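Local coordinates for alpha-glucosidase (Bacteroides thetaiotaomicron, PDB 5XFM), which hydrolyses beta-L-arabinopyranosides and alpha-galactosides as a bifunctional glycoside hydrolase of family 97 that binds a calcium ion, at residues Ser172-Glu176 with Glu452-Glu458; Asn482-Glu488 with Leu522-Asn528. The protein carries 1 engineered substitution. All coordinates share one frame; numbering follows the deposited sequence.

Contact 1 of 2, residues Ser172-Glu176 with Glu452-Glu458; sequences SYEEE and EAVLASE. With CA (calcium ion), chain E.
Glu-174 and Glu-452 bring carboxylate oxygens within 3.0 Å of each other (OE2 of Glu-174 to OE1 of Glu-452), a distance explained by the calcium ion that both bind; no direct hydrogen bond links the two segments. Glu-452 chelates the metal with both oxygens, OE2 at 2.4 Å and OE1 farther off, whereas Glu-174 and Glu-458 each give OE2 alone. Four waters, one of them (water 5) at a long 2.9 Å from the calcium, bring the coordinating oxygens to eight. The Glu-174 and Glu-452 side chains cross at about a right angle, their carboxylate planes 81° apart. The second oxygen of Glu-174 is also held: Ser-172 OG donates to OE1 over 2.9 Å from above the carboxylate plane, restricting the group's rotation. OE1 of Glu-452 accepts from Gly-434 N.

The site straddles a domain boundary. Segment 172-176 belongs to the N-terminal beta domain of this family 97 enzyme, and 452-458 follows strand 448-451 of the TIM barrel; as in relatives, the calcium probably lies at the active site.

Beside the metal, water 2 accepts from Ala-456 N, with Glu-174 OE2 and Val-454 O among more nearby acceptors than it has protons. Leu-455, with CG anti to its carbonyl carbon (chi1 -78°), lays CD1 3.3 Å from Glu-175 O. The same methyl is 3.6 Å from Glu-176 CG, while CD2 packs on Glu-174 O. With an alanine at Leu-455 both methyls go, which would probably open a gap under the 174-176 backbone and cost Glu-176 CG a neighbour, though His-465 would still hold that carboxylate. At the other end Tyr-173 and Ala-453, both in left-handed backbone conformation, meet through their CB atoms, and the Tyr-173 hydroxyl runs on to Asp-408 and Arg-439.

Contact 2 of 2, residues Asn482-Glu488 with Leu522-Asn528; sequences NTVGSME and LQNPVQN
Asn-482 clasps the backbone of Gln-523 with both ends of its amide. Its CB points toward segment 522-528, and with CG anti to the backbone N (chi1 -163°) the amide carbon is placed 3.8 Å from Gln-523 N. From there the branches divide the work. OD1 accepts from Gln-523 N at 2.8 Å in an almost straight bond (169°), while ND2 donates to Gln-523 O at 3.2 Å, in the carbonyl plane and on a lone pair. ND2 also donates to Gly-485 O at 2.8 Å, tying the turn of its own segment to the same grip. Gln-523 O is held twice, since Met-487 N reaches it along a nearly linear 175° path.

These bonds lie where the TIM barrel closes. Strands 448-451 and 526-528 end the row of seven parallel strands, and segment 482-488 bridges them: the Glu-488 backbone bonds to Ser-451, and its OE2 accepts from Asn-528 N at 3.3 Å through the syn lone pair. Strand 526-528 is also paired with its parallel neighbour 295-299, the Gln-527 backbone bonding to Gly-295 and Gly-297. Water 9 sits between the other oxygen of Glu-488, OE1, and Asn-528 O, within bonding distance of both.

Gln-523 NE2 gives Ser-486 OG a bond of 3.2 Å, and that hydroxyl's stronger partner is the Glu-442 carboxylate. Met-487, extended as far as its sulfur and then bent, sets CE 3.7 Å from Leu-522 CD2, an apolar patch beside the Asn-482 amide.

How the contacts relate
Along the chain the segments come in the order 172-176, 452-458, 482-488, 522-528, so contact 1 is complete before contact 2 begins. Their centres lie about 13 Å apart, and they touch where Val-454 CG1 packs on Met-487 CG at 3.8 Å. Strand 448-451 links them: it leads directly into 452-458 and bonds through Ser-451 to Glu-488. Arg-481 is a second bridge, donating to Glu-452 O and Ala-453 O of contact 1 and to Ser-486 O of contact 2. Contact 1 thus joins the N-terminal beta domain to the TIM barrel at the calcium, whereas contact 2 is internal to the barrel, with the Glu-488 side chain about 10 Å from the ion.

Contact 1 of 2, residues Ser172-Glu176 with Glu452-Glu458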
loop_
_atom_site.group_PDB
_atom_site.type_symbol
_atom_site.label_atom_id
_atom_site.label_comp_id
_atom_site.label_asym_id
_atom_site.label_seq_id
_atom_site.Cartn_x
_atom_site.Cartn_y
_atom_site.Cartn_z
ATOM N N SER A 172 8.599 10.917 -1.344
ATOM C CA SER A 172 7.140 10.809 -1.367
ATOM C C SER A 172 6.686 9.453 -1.904
ATOM O O SER A 172 5.532 9.288 -2.301
ATOM C CB SER A 172 6.531 11.944 -2.206
ATOM O OG SER A 172 7.194 12.083 -3.457
ATOM N N TYR A 173 7.604 8.488 -1.900
ATOM C CA TYR A 173 7.317 7.123 -2.327
ATOM C C TYR A 173 6.726 7.115 -3.727
ATOM O O TYR A 173 5.736 6.436 -4.008
ATOM C CB TYR A 173 6.384 6.437 -1.316
ATOM C CG TYR A 173 7.107 5.997 -0.066
ATOM C CD1 TYR A 173 7.817 6.916 0.702
ATOM C CD2 TYR A 173 7.081 4.670 0.355
ATOM C CE1 TYR A 173 8.486 6.530 1.840
ATOM C CE2 TYR A 173 7.748 4.272 1.505
ATOM C CZ TYR A 173 8.449 5.210 2.240
ATOM O OH TYR A 173 9.120 4.836 3.382
ATOM N N GLU A 174 7.340 7.896 -4.606
ATOM C CA GLU A 174 6.868 8.022 -5.975
ATOM C C GLU A 174 7.985 7.725 -6.973
ATOM O O GLU A 174 8.371 8.582 -7.755
ATOM C CB GLU A 174 6.280 9.424 -6.203
ATOM C CG GLU A 174 4.826 9.547 -5.741
ATOM C CD GLU A 174 4.363 10.989 -5.530
ATOM O OE1 GLU A 174 5.199 11.911 -5.552
ATOM O OE2 GLU A 174 3.142 11.201 -5.383
ATOM N N GLU A 175 8.494 6.496 -6.950
ATOM C CA GLU A 175 9.599 6.132 -7.830
ATOM C C GLU A 175 9.274 4.906 -8.678
ATOM O O GLU A 175 8.278 4.217 -8.450
ATOM C CB GLU A 175 10.870 5.894 -7.011
ATOM C CG GLU A 175 11.226 7.063 -6.092
ATOM C CD GLU A 175 11.592 8.336 -6.836
ATOM O OE1 GLU A 175 12.178 8.251 -7.938
ATOM O OE2 GLU A 175 11.278 9.433 -6.318
ATOM N N GLU A 176 10.119 4.644 -9.666
ATOM C CA GLU A 176 9.842 3.603 -10.644
ATOM C C GLU A 176 10.542 2.303 -10.295
ATOM O O GLU A 176 11.555 2.307 -9.595
ATOM C CB GLU A 176 10.269 4.056 -12.037
ATOM C CG GLU A 176 9.448 5.191 -12.592
ATOM C CD GLU A 176 9.953 5.655 -13.936
ATOM O OE1 GLU A 176 9.509 5.095 -14.963
ATOM O OE2 GLU A 176 10.802 6.565 -13.965
ATOM N N GLU A 452 -1.425 7.404 -0.976
ATOM C CA GLU A 452 -0.869 7.449 -2.324
ATOM C C GLU A 452 0.351 6.515 -2.342
ATOM O O GLU A 452 0.223 5.337 -2.672
ATOM C CB GLU A 452 -0.512 8.885 -2.731
ATOM C CG GLU A 452 -0.156 9.082 -4.215
ATOM C CD GLU A 452 0.247 10.518 -4.517
ATOM O OE1 GLU A 452 0.785 11.183 -3.603
ATOM O OE2 GLU A 452 0.030 10.987 -5.658
ATOM N N ALA A 453 1.510 7.030 -1.939
ATOM C CA ALA A 453 2.750 6.250 -1.851
ATOM C C ALA A 453 2.997 5.404 -3.098
ATOM O O ALA A 453 3.409 4.249 -3.005
ATOM C CB ALA A 453 2.728 5.361 -0.614
ATOM N N VAL A 454 2.767 6.004 -4.259
ATOM C CA VAL A 454 2.929 5.331 -5.539
ATOM C C VAL A 454 2.898 6.392 -6.627
ATOM O O VAL A 454 2.400 7.504 -6.407
ATOM C CB VAL A 454 1.806 4.284 -5.792
ATOM C CG1 VAL A 454 0.469 4.972 -6.018
ATOM C CG2 VAL A 454 2.132 3.391 -6.973
ATOM N N LEU A 455 3.452 6.058 -7.786
ATOM C CA LEU A 455 3.300 6.884 -8.964
ATOM C C LEU A 455 1.853 6.755 -9.434
ATOM O O LEU A 455 1.492 5.810 -10.136
ATOM C CB LEU A 455 4.299 6.462 -10.044
ATOM C CG LEU A 455 5.701 6.991 -9.736
ATOM C CD1 LEU A 455 6.763 6.293 -10.540
ATOM C CD2 LEU A 455 5.733 8.490 -10.010
ATOM N N ALA A 456 1.022 7.705 -9.018
ATOM C CA ALA A 456 -0.408 7.642 -9.307
ATOM C C ALA A 456 -0.725 8.096 -10.730
ATOM O O ALA A 456 0.162 8.487 -11.490
ATOM C CB ALA A 456 -1.190 8.478 -8.299
ATOM N N SER A 457 -2.004 8.021 -11.077
ATOM C CA SER A 457 -2.484 8.343 -12.413
ATOM C C SER A 457 -2.157 9.772 -12.846
ATOM O O SER A 457 -2.120 10.065 -14.044
ATOM C CB SER A 457 -3.994 8.098 -12.478
ATOM O OG SER A 457 -4.694 9.028 -11.669
ATOM N N GLU A 458 -1.928 10.655 -11.871
ATOM C CA GLU A 458 -1.544 12.041 -12.153
ATOM C C GLU A 458 -0.313 12.088 -13.059
ATOM O O GLU A 458 -0.199 12.951 -13.930
ATOM C CB GLU A 458 -1.283 12.820 -10.847
ATOM C CG GLU A 458 0.002 12.427 -10.107
ATOM C CD GLU A 458 0.280 13.273 -8.867
ATOM O OE1 GLU A 458 -0.305 14.374 -8.734
ATOM O OE2 GLU A 458 1.098 12.832 -8.026
HETATM CA CA CA E . 1.359 13.000 -5.462
HETATM O O HOH W 1 2.794 9.900 -2.373
HETATM O O HOH W 2 1.936 9.861 -7.630
HETATM O O HOH W 3 3.294 14.288 -6.392
HETATM O O HOH W 4 5.585 4.087 -7.774
HETATM O O HOH W 5 1.395 15.447 -6.916
HETATM O O HOH W 6 2.143 14.353 -3.695
HETATM O O HOH W 7 -0.762 14.000 -4.893
#

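Contact 2 of 2, residues Asn482-Glu488 with Leu522-Asn528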
loop_
_atom_site.group_PDB
_atom_site.type_symbol
_atom_site.label_atom_id
_atom_site.label_comp_id
_atom_site.label_asym_id
_atom_site.label_seq_id
_atom_site.Cartn_x
_atom_site.Cartn_y
_atom_site.Cartn_z
ATOM N N ASN A 482 0.346 -2.556 -3.593
ATOM C CA ASN A 482 -1.044 -2.622 -3.167
ATOM C C ASN A 482 -1.361 -3.856 -2.303
ATOM O O ASN A 482 -2.361 -3.876 -1.576
ATOM C CB ASN A 482 -1.943 -2.548 -4.412
ATOM C CG ASN A 482 -3.383 -2.209 -4.087
ATOM O OD1 ASN A 482 -4.295 -2.581 -4.820
ATOM N ND2 ASN A 482 -3.594 -1.502 -2.981
ATOM N N THR A 483 -0.501 -4.875 -2.358
ATOM C CA THR A 483 -0.727 -6.103 -1.591
ATOM C C THR A 483 -0.582 -5.883 -0.081
ATOM O O THR A 483 -1.169 -6.615 0.712
ATOM C CB THR A 483 0.237 -7.254 -2.037
ATOM O OG1 THR A 483 -0.329 -8.520 -1.697
ATOM C CG2 THR A 483 1.611 -7.144 -1.385
ATOM N N VAL A 484 0.208 -4.897 0.326
ATOM C CA VAL A 484 0.376 -4.634 1.753
ATOM C C VAL A 484 -0.512 -3.502 2.254
ATOM O O VAL A 484 -0.491 -3.182 3.444
ATOM C CB VAL A 484 1.841 -4.281 2.106
ATOM C CG1 VAL A 484 2.781 -5.411 1.696
ATOM C CG2 VAL A 484 2.242 -2.979 1.445
ATOM N N GLY A 485 -1.285 -2.884 1.366
ATOM C CA GLY A 485 -2.131 -1.787 1.799
ATOM C C GLY A 485 -2.887 -1.019 0.732
ATOM O O GLY A 485 -2.569 -1.095 -0.460
ATOM N N SER A 486 -3.884 -0.255 1.181
ATOM C CA SER A 486 -4.713 0.556 0.298
ATOM C C SER A 486 -3.879 1.499 -0.545
ATOM O O SER A 486 -2.981 2.178 -0.043
ATOM C CB SER A 486 -5.739 1.364 1.098
ATOM O OG SER A 486 -6.697 0.533 1.711
ATOM N N MET A 487 -4.202 1.544 -1.830
ATOM C CA MET A 487 -3.498 2.389 -2.785
ATOM C C MET A 487 -4.471 3.315 -3.513
ATOM O O MET A 487 -5.264 2.864 -4.341
ATOM C CB MET A 487 -2.741 1.520 -3.786
ATOM C CG MET A 487 -1.871 2.273 -4.761
ATOM S SD MET A 487 -1.015 1.114 -5.839
ATOM C CE MET A 487 -2.386 0.415 -6.759
ATOM N N GLU A 488 -4.424 4.601 -3.184
ATOM C CA GLU A 488 -5.324 5.580 -3.794
ATOM C C GLU A 488 -4.728 6.045 -5.111
ATOM O O GLU A 488 -4.013 7.048 -5.166
ATOM C CB GLU A 488 -5.555 6.774 -2.865
ATOM C CG GLU A 488 -7.009 6.952 -2.469
ATOM C CD GLU A 488 -7.833 7.685 -3.527
ATOM O OE1 GLU A 488 -7.267 8.516 -4.269
ATOM O OE2 GLU A 488 -9.047 7.417 -3.637
ATOM N N LEU A 522 -6.875 -2.722 -8.712
ATOM C CA LEU A 522 -6.282 -1.810 -7.733
ATOM C C LEU A 522 -7.277 -1.436 -6.625
ATOM O O LEU A 522 -8.286 -0.777 -6.886
ATOM C CB LEU A 522 -5.769 -0.544 -8.439
ATOM C CG LEU A 522 -4.923 -0.755 -9.704
ATOM C CD1 LEU A 522 -4.357 0.559 -10.237
ATOM C CD2 LEU A 522 -3.801 -1.757 -9.459
ATOM N N GLN A 523 -6.955 -1.810 -5.387
ATOM C CA GLN A 523 -7.880 -1.684 -4.256
ATOM C C GLN A 523 -7.650 -0.438 -3.387
ATOM O O GLN A 523 -6.516 -0.115 -3.010
ATOM C CB GLN A 523 -7.793 -2.950 -3.385
ATOM C CG GLN A 523 -8.589 -2.912 -2.088
ATOM C CD GLN A 523 -7.766 -2.352 -0.937
ATOM O OE1 GLN A 523 -6.571 -2.636 -0.820
ATOM N NE2 GLN A 523 -8.398 -1.546 -0.091
ATOM N N ASN A 524 -8.743 0.269 -3.102
ATOM C CA ASN A 524 -8.774 1.359 -2.124
ATOM C C ASN A 524 -10.231 1.632 -1.736
ATOM O O ASN A 524 -11.099 1.699 -2.610
ATOM C CB ASN A 524 -8.106 2.622 -2.678
ATOM C CG ASN A 524 -7.734 3.621 -1.585
ATOM O OD1 ASN A 524 -8.532 4.482 -1.213
ATOM N ND2 ASN A 524 -6.521 3.500 -1.063
ATOM N N PRO A 525 -10.504 1.807 -0.432
ATOM C CA PRO A 525 -11.871 1.896 0.100
ATOM C C PRO A 525 -12.683 3.067 -0.473
ATOM O O PRO A 525 -13.864 2.920 -0.794
ATOM C CB PRO A 525 -11.647 2.109 1.604
ATOM C CG PRO A 525 -10.240 1.730 1.854
ATOM C CD PRO A 525 -9.495 2.019 0.617
ATOM N N VAL A 526 -12.039 4.220 -0.595
ATOM C CA VAL A 526 -12.651 5.387 -1.216
ATOM C C VAL A 526 -11.952 5.658 -2.545
ATOM O O VAL A 526 -10.821 6.143 -2.567
ATOM C CB VAL A 526 -12.561 6.629 -0.302
ATOM C CG1 VAL A 526 -13.048 7.876 -1.027
ATOM C CG2 VAL A 526 -13.352 6.406 0.981
ATOM N N GLN A 527 -12.613 5.325 -3.649
ATOM C CA GLN A 527 -12.003 5.494 -4.965
ATOM C C GLN A 527 -12.413 6.805 -5.611
ATOM O O GLN A 527 -13.583 7.017 -5.922
ATOM C CB GLN A 527 -12.373 4.337 -5.899
ATOM C CG GLN A 527 -11.841 2.959 -5.502
ATOM C CD GLN A 527 -10.378 2.732 -5.851
ATOM O OE1 GLN A 527 -9.566 3.658 -5.847
ATOM N NE2 GLN A 527 -10.039 1.490 -6.168
ATOM N N ASN A 528 -11.433 7.672 -5.832
ATOM C CA ASN A 528 -11.635 8.861 -6.645
ATOM C C ASN A 528 -11.101 8.577 -8.045
ATOM O O ASN A 528 -9.924 8.797 -8.327
ATOM C CB ASN A 528 -10.947 10.081 -6.025
ATOM C CG ASN A 528 -11.412 10.348 -4.598
ATOM O OD1 ASN A 528 -12.584 10.639 -4.354
ATOM N ND2 ASN A 528 -10.487 10.253 -3.649
HETATM O O HOH W 8 -4.879 -4.611 -0.963
HETATM O O HOH W 9 -7.680 9.619 -6.717
HETATM O O HOH W 10 -8.655 6.087 -6.190
#